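Local coordinates for protein shikimate 5-dehydrogenase AroE (5-dehydroshikimate reductase) (Mycobacterium tuberculosis, PDB 4P4G) that probably catalyses the reversible NADP-dependent reduction of 3-dehydroshikimate to shikimate, the fourth step of the chorismate pathway, and binds shikimate, at residues Q247-T252 with A256-M261; S88-V93 with L241-A246. One frame throughout, in Å; residues are numbered along the deposited sequence.

Contact 1: residues Q247-T252 with A256-M261; sequences QVEQFT and APREAM. With SKM ((3R,4S,5R)-3,4,5-trihydroxycyclohex-1-ene-1-carboxylic acid), chain C.
Two groups grip Glu249 OE2: the backbone N of Ala256 donates to it at 3.2 Å, and Arg258 NH1 lies 3.5 Å from OE2 in a long salt bridge. The amide bond is nearly straight (N-H...O 166°) and uses the anti lone pair of the carboxylate oxygen. Arg258 meets the same oxygen with the edge of its guanidinium, whose plane is turned 65° from the carboxylate. Its chain crosses that of Glu249 at about a right angle, and the guanidinium also makes a cation-pi contact with Phe245. Beside this polar pair the packing is apolar. Val248 points its two methyls at different partners: CG1, anti to the backbone N (chi1 171°), reaches CD on the Pro257 ring at 4.1 Å, while CG2 lies 3.8 Å from Met261 CE as the two side chains slide past each other. Earlier on the same end of helix 236-252, Gln247 NE2 donates to shikimate O11 at 3.0 Å, although the bond is bent. Ser63 and His24 hold Gln247 OE1, which helps to fix the rotation of the amide. Pro257, the centre of an inverse gamma turn, occupies the N-cap position of the next helix. The arrangement is that of two consecutive helices joined by a short loop: the second packs back against the first, Met261 on Leu241 and Ala244, while Gln247 reaches into the shikimate pocket from a different face.

Contact 2: residues S88-V93 with L241-A246; sequences SANTLV and LHQAFA. With SKM ((3R,4S,5R)-3,4,5-trihydroxycyclohex-1-ene-1-carboxylic acid), chain C.
Asn90 and Gln243 both set CG between their own backbone N and carbonyl carbon (chi1 73° and 67°), and a further bend at chi2 of Gln243 brings its amide up to that of Asn90 beside shikimate. The amide planes stand 78° apart. Asn90 ND2 and Gln243 OE1 come within 3.0 Å, but the angle is too poor for a hydrogen bond; each atom serves the ligand instead. ND2 donates to shikimate O12 at 2.9 Å along a nearly straight line, and the neighbouring hydroxyl O11 donates to Gln243 OE1 at 3.1 Å. The other ends of both amides are held by protein. Asn90 OD1 accepts from Thr91 OG1 at 2.8 Å, the hydroxyl standing well above the carbonyl plane, and also from Thr104 N; Gln243 NE2 bonds to Leu240 O one turn earlier. These second partners probably help to orient the amides toward adjacent hydroxyls of the bound ring. Segment 88-93 runs into strand 91-95, which lies between strands 59-64 and 98-102 in the mixed sheet. Helix 236-252 brings Gln243 in next to Asn90, and Asp105, at the start of helix 105-113, touches both amide side chains.

How the contacts relate
Both contacts use helix 236-252, and their centres are 10 Å apart. Contact 2 lies deep, near the middle of the chain, and buries little surface, since a single pair of side chains touches; both amides bind shikimate. Contact 1, farther out, covers about three times as much, pairing an apolar interior with a salt bridge toward the surface. It joins neighbours in sequence, whereas contact 2 ties the sheet of the substrate-binding domain to a helix near the C-terminus. Gln247 bridges the two, its NE2 lying 2.9 Å from Thr91 OG1 in a probable hydrogen bond. Shikimate O11 accepts a hydrogen bond from Gln247 of contact 1 and donates one to Gln243 of contact 2.

Contact 1: residues Q247-T252 with A256-M261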
loop_
_atom_site.group_PDB
_atom_site.type_symbol
_atom_site.label_atom_id
_atom_site.label_comp_id
_atom_site.label_asym_id
_atom_site.label_seq_id
_atom_site.Cartn_x
_atom_site.Cartn_y
_atom_site.Cartn_z
ATOM N N GLN A 247 3.641 11.069 -1.824
ATOM C CA GLN A 247 4.536 11.219 -0.687
ATOM C C GLN A 247 5.593 12.277 -0.977
ATOM O O GLN A 247 5.874 13.146 -0.140
ATOM C CB GLN A 247 5.188 9.886 -0.338
ATOM C CG GLN A 247 4.282 8.946 0.417
ATOM C CD GLN A 247 5.051 7.780 0.982
ATOM O OE1 GLN A 247 6.178 7.493 0.548
ATOM N NE2 GLN A 247 4.467 7.110 1.962
ATOM N N VAL A 248 6.180 12.224 -2.170
ATOM C CA VAL A 248 7.156 13.244 -2.562
ATOM C C VAL A 248 6.532 14.642 -2.530
ATOM O O VAL A 248 7.141 15.585 -2.035
ATOM C CB VAL A 248 7.770 12.930 -3.946
ATOM C CG1 VAL A 248 8.603 14.095 -4.440
ATOM C CG2 VAL A 248 8.642 11.673 -3.848
ATOM N N GLU A 249 5.297 14.762 -3.004
ATOM C CA GLU A 249 4.595 16.045 -2.986
ATOM C C GLU A 249 4.438 16.595 -1.576
ATOM O O GLU A 249 4.635 17.787 -1.348
ATOM C CB GLU A 249 3.248 15.946 -3.717
ATOM C CG GLU A 249 3.440 15.611 -5.200
ATOM C CD GLU A 249 2.158 15.544 -5.992
ATOM O OE1 GLU A 249 1.078 15.394 -5.378
ATOM O OE2 GLU A 249 2.239 15.644 -7.240
ATOM N N GLN A 250 4.099 15.730 -0.628
ATOM C CA GLN A 250 3.888 16.189 0.737
ATOM C C GLN A 250 5.193 16.487 1.468
ATOM O O GLN A 250 5.236 17.381 2.310
ATOM C CB GLN A 250 3.024 15.200 1.511
ATOM C CG GLN A 250 1.554 15.252 1.089
ATOM C CD GLN A 250 0.751 14.130 1.676
ATOM O OE1 GLN A 250 0.172 14.268 2.752
ATOM N NE2 GLN A 250 0.709 13.001 0.976
ATOM N N PHE A 251 6.249 15.737 1.154
ATOM C CA PHE A 251 7.555 15.979 1.772
ATOM C C PHE A 251 8.217 17.247 1.213
ATOM O O PHE A 251 8.903 17.966 1.941
ATOM C CB PHE A 251 8.488 14.769 1.588
ATOM C CG PHE A 251 8.034 13.516 2.312
ATOM C CD1 PHE A 251 6.968 13.556 3.204
ATOM C CD2 PHE A 251 8.681 12.299 2.095
ATOM C CE1 PHE A 251 6.546 12.407 3.869
ATOM C CE2 PHE A 251 8.254 11.136 2.761
ATOM C CZ PHE A 251 7.188 11.200 3.644
ATOM N N THR A 252 8.000 17.532 -0.071
ATOM C CA THR A 252 8.733 18.622 -0.740
ATOM C C THR A 252 7.932 19.901 -0.977
ATOM O O THR A 252 8.521 20.976 -1.098
ATOM C CB THR A 252 9.307 18.181 -2.108
ATOM O OG1 THR A 252 8.229 17.929 -3.022
ATOM C CG2 THR A 252 10.158 16.924 -1.955
ATOM N N ALA A 256 5.351 16.016 -8.070
ATOM C CA ALA A 256 6.225 14.857 -8.185
ATOM C C ALA A 256 6.835 14.823 -9.577
ATOM O O ALA A 256 6.144 15.031 -10.573
ATOM C CB ALA A 256 5.464 13.570 -7.897
ATOM N N PRO A 257 8.148 14.582 -9.648
ATOM C CA PRO A 257 8.821 14.435 -10.941
ATOM C C PRO A 257 8.621 13.006 -11.431
ATOM O O PRO A 257 9.480 12.123 -11.257
ATOM C CB PRO A 257 10.288 14.723 -10.601
ATOM C CG PRO A 257 10.429 14.310 -9.175
ATOM C CD PRO A 257 9.091 14.531 -8.514
ATOM N N ARG A 258 7.450 12.781 -12.024
ATOM C CA ARG A 258 7.011 11.440 -12.378
ATOM C C ARG A 258 7.939 10.733 -13.363
ATOM O O ARG A 258 8.182 9.543 -13.214
ATOM C CB ARG A 258 5.558 11.478 -12.886
ATOM C CG ARG A 258 4.565 11.882 -11.785
ATOM C CD ARG A 258 3.155 12.106 -12.309
ATOM N NE ARG A 258 2.137 11.600 -11.390
ATOM C CZ ARG A 258 1.665 12.265 -10.339
ATOM N NH1 ARG A 258 2.120 13.477 -10.049
ATOM N NH2 ARG A 258 0.734 11.713 -9.569
ATOM N N GLU A 259 8.453 11.457 -14.357
ATOM C CA GLU A 259 9.408 10.892 -15.320
ATOM C C GLU A 259 10.661 10.353 -14.615
ATOM O O GLU A 259 11.064 9.203 -14.818
ATOM C CB GLU A 259 9.769 11.931 -16.407
ATOM C CG GLU A 259 10.623 13.153 -15.952
ATOM C CD GLU A 259 10.100 13.830 -14.675
ATOM O OE1 GLU A 259 8.904 13.695 -14.367
ATOM O OE2 GLU A 259 10.877 14.486 -13.977
ATOM N N ALA A 260 11.259 11.173 -13.758
ATOM C CA ALA A 260 12.472 10.784 -13.050
ATOM C C ALA A 260 12.239 9.580 -12.151
ATOM O O ALA A 260 13.100 8.698 -12.049
ATOM C CB ALA A 260 13.007 11.953 -12.235
ATOM N N MET A 261 11.085 9.539 -11.490
ATOM C CA MET A 261 10.800 8.451 -10.568
ATOM C C MET A 261 10.517 7.169 -11.336
ATOM O O MET A 261 10.873 6.079 -10.894
ATOM C CB MET A 261 9.639 8.820 -9.651
ATOM C CG MET A 261 10.012 9.958 -8.714
ATOM S SD MET A 261 8.602 10.586 -7.784
ATOM C CE MET A 261 8.280 9.224 -6.678
HETATM O O12 SKM C . 2.958 2.413 1.613
HETATM C C8 SKM C . 4.269 2.070 1.173
HETATM C C6 SKM C . 4.385 0.572 1.175
HETATM O O7 SKM C . 3.897 0.029 2.387
HETATM C C5 SKM C . 5.775 0.213 1.036
HETATM C C4 SKM C . 6.831 1.009 1.190
HETATM C C1 SKM C . 8.226 0.433 1.018
HETATM O O2 SKM C . 9.208 1.186 1.084
HETATM O O3 SKM C . 8.398 -0.781 0.805
HETATM C C10 SKM C . 6.705 2.523 1.533
HETATM C C9 SKM C . 5.261 2.761 2.067
HETATM O O11 SKM C . 5.070 4.132 2.013
#

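Contact 2: residues S88-V93 with L241-A246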
loop_
_atom_site.group_PDB
_atom_site.type_symbol
_atom_site.label_atom_id
_atom_site.label_comp_id
_atom_site.label_asym_id
_atom_site.label_seq_id
_atom_site.Cartn_x
_atom_site.Cartn_y
_atom_site.Cartn_z
ATOM N N SER A 88 -5.785 3.870 8.328
ATOM C CA SER A 88 -4.364 3.620 8.504
ATOM C C SER A 88 -3.620 4.671 7.704
ATOM O O SER A 88 -4.215 5.363 6.860
ATOM C CB SER A 88 -3.983 2.208 8.051
ATOM O OG SER A 88 -4.107 2.084 6.650
ATOM N N ALA A 89 -2.330 4.811 7.971
ATOM C CA ALA A 89 -1.540 5.853 7.334
ATOM C C ALA A 89 -0.193 5.304 6.943
ATOM O O ALA A 89 0.476 4.671 7.755
ATOM C CB ALA A 89 -1.358 7.020 8.289
ATOM N N ASN A 90 0.228 5.569 5.713
ATOM C CA ASN A 90 1.554 5.149 5.294
ATOM C C ASN A 90 2.491 6.345 5.160
ATOM O O ASN A 90 3.596 6.230 4.616
ATOM C CB ASN A 90 1.470 4.421 3.953
ATOM C CG ASN A 90 1.202 5.369 2.811
ATOM O OD1 ASN A 90 0.515 6.378 2.984
ATOM N ND2 ASN A 90 1.738 5.055 1.635
ATOM N N THR A 91 2.044 7.499 5.644
ATOM C CA THR A 91 2.804 8.742 5.472
ATOM C C THR A 91 2.607 9.625 6.688
ATOM O O THR A 91 1.475 9.825 7.129
ATOM C CB THR A 91 2.296 9.521 4.234
ATOM O OG1 THR A 91 2.226 8.648 3.101
ATOM C CG2 THR A 91 3.208 10.702 3.902
ATOM N N LEU A 92 3.703 10.118 7.255
ATOM C CA LEU A 92 3.634 11.176 8.261
ATOM C C LEU A 92 4.376 12.393 7.739
ATOM O O LEU A 92 5.520 12.281 7.289
ATOM C CB LEU A 92 4.276 10.715 9.568
ATOM C CG LEU A 92 3.502 9.632 10.310
ATOM C CD1 LEU A 92 4.382 9.033 11.388
ATOM C CD2 LEU A 92 2.231 10.214 10.907
ATOM N N VAL A 93 3.734 13.551 7.838
ATOM C CA VAL A 93 4.275 14.805 7.320
ATOM C C VAL A 93 4.441 15.793 8.467
ATOM O O VAL A 93 3.502 16.030 9.236
ATOM C CB VAL A 93 3.329 15.401 6.264
ATOM C CG1 VAL A 93 3.945 16.650 5.609
ATOM C CG2 VAL A 93 2.978 14.342 5.213
ATOM N N LEU A 241 5.635 2.801 -6.800
ATOM C CA LEU A 241 5.790 4.001 -7.611
ATOM C C LEU A 241 4.609 4.941 -7.452
ATOM O O LEU A 241 4.784 6.133 -7.178
ATOM C CB LEU A 241 5.889 3.613 -9.082
ATOM C CG LEU A 241 6.027 4.798 -10.040
ATOM C CD1 LEU A 241 7.299 5.580 -9.760
ATOM C CD2 LEU A 241 6.008 4.303 -11.471
ATOM N N HIS A 242 3.405 4.412 -7.630
ATOM C CA HIS A 242 2.233 5.272 -7.640
ATOM C C HIS A 242 1.919 5.877 -6.272
ATOM O O HIS A 242 1.450 7.009 -6.202
ATOM C CB HIS A 242 1.030 4.567 -8.274
ATOM C CG HIS A 242 1.126 4.492 -9.764
ATOM N ND1 HIS A 242 0.672 5.501 -10.583
ATOM C CD2 HIS A 242 1.664 3.553 -10.577
ATOM C CE1 HIS A 242 0.908 5.176 -11.846
ATOM N NE2 HIS A 242 1.506 4.000 -11.868
ATOM N N GLN A 243 2.194 5.151 -5.192
ATOM C CA GLN A 243 1.993 5.735 -3.858
ATOM C C GLN A 243 3.102 6.729 -3.521
ATOM O O GLN A 243 2.930 7.594 -2.661
ATOM C CB GLN A 243 1.875 4.648 -2.771
ATOM C CG GLN A 243 3.136 3.841 -2.517
ATOM C CD GLN A 243 4.119 4.541 -1.602
ATOM O OE1 GLN A 243 3.742 5.102 -0.572
ATOM N NE2 GLN A 243 5.386 4.524 -1.981
ATOM N N ALA A 244 4.239 6.612 -4.198
ATOM C CA ALA A 244 5.390 7.448 -3.872
ATOM C C ALA A 244 5.203 8.874 -4.387
ATOM O O ALA A 244 5.719 9.806 -3.789
ATOM C CB ALA A 244 6.667 6.846 -4.413
ATOM N N PHE A 245 4.472 9.038 -5.490
ATOM C CA PHE A 245 4.235 10.368 -6.057
ATOM C C PHE A 245 3.674 11.346 -5.024
ATOM O O PHE A 245 4.193 12.445 -4.843
ATOM C CB PHE A 245 3.259 10.295 -7.236
ATOM C CG PHE A 245 3.770 9.521 -8.418
ATOM C CD1 PHE A 245 5.113 9.552 -8.778
ATOM C CD2 PHE A 245 2.890 8.771 -9.185
ATOM C CE1 PHE A 245 5.570 8.837 -9.881
ATOM C CE2 PHE A 245 3.341 8.059 -10.283
ATOM C CZ PHE A 245 4.677 8.090 -10.631
ATOM N N ALA A 246 2.615 10.944 -4.333
ATOM C CA ALA A 246 1.959 11.843 -3.398
ATOM C C ALA A 246 2.813 12.056 -2.157
ATOM O O ALA A 246 2.701 13.083 -1.491
ATOM C CB ALA A 246 0.588 11.307 -3.026
HETATM O O12 SKM C . 2.958 2.413 1.613
HETATM C C8 SKM C . 4.269 2.070 1.173
HETATM C C6 SKM C . 4.385 0.572 1.175
HETATM O O7 SKM C . 3.897 0.029 2.387
HETATM C C5 SKM C . 5.775 0.213 1.036
HETATM C C4 SKM C . 6.831 1.009 1.190
HETATM C C1 SKM C . 8.226 0.433 1.018
HETATM O O2 SKM C . 9.208 1.186 1.084
HETATM O O3 SKM C . 8.398 -0.781 0.805
HETATM C C10 SKM C . 6.705 2.523 1.533
HETATM C C9 SKM C . 5.261 2.761 2.067
HETATM O O11 SKM C . 5.070 4.132 2.013
#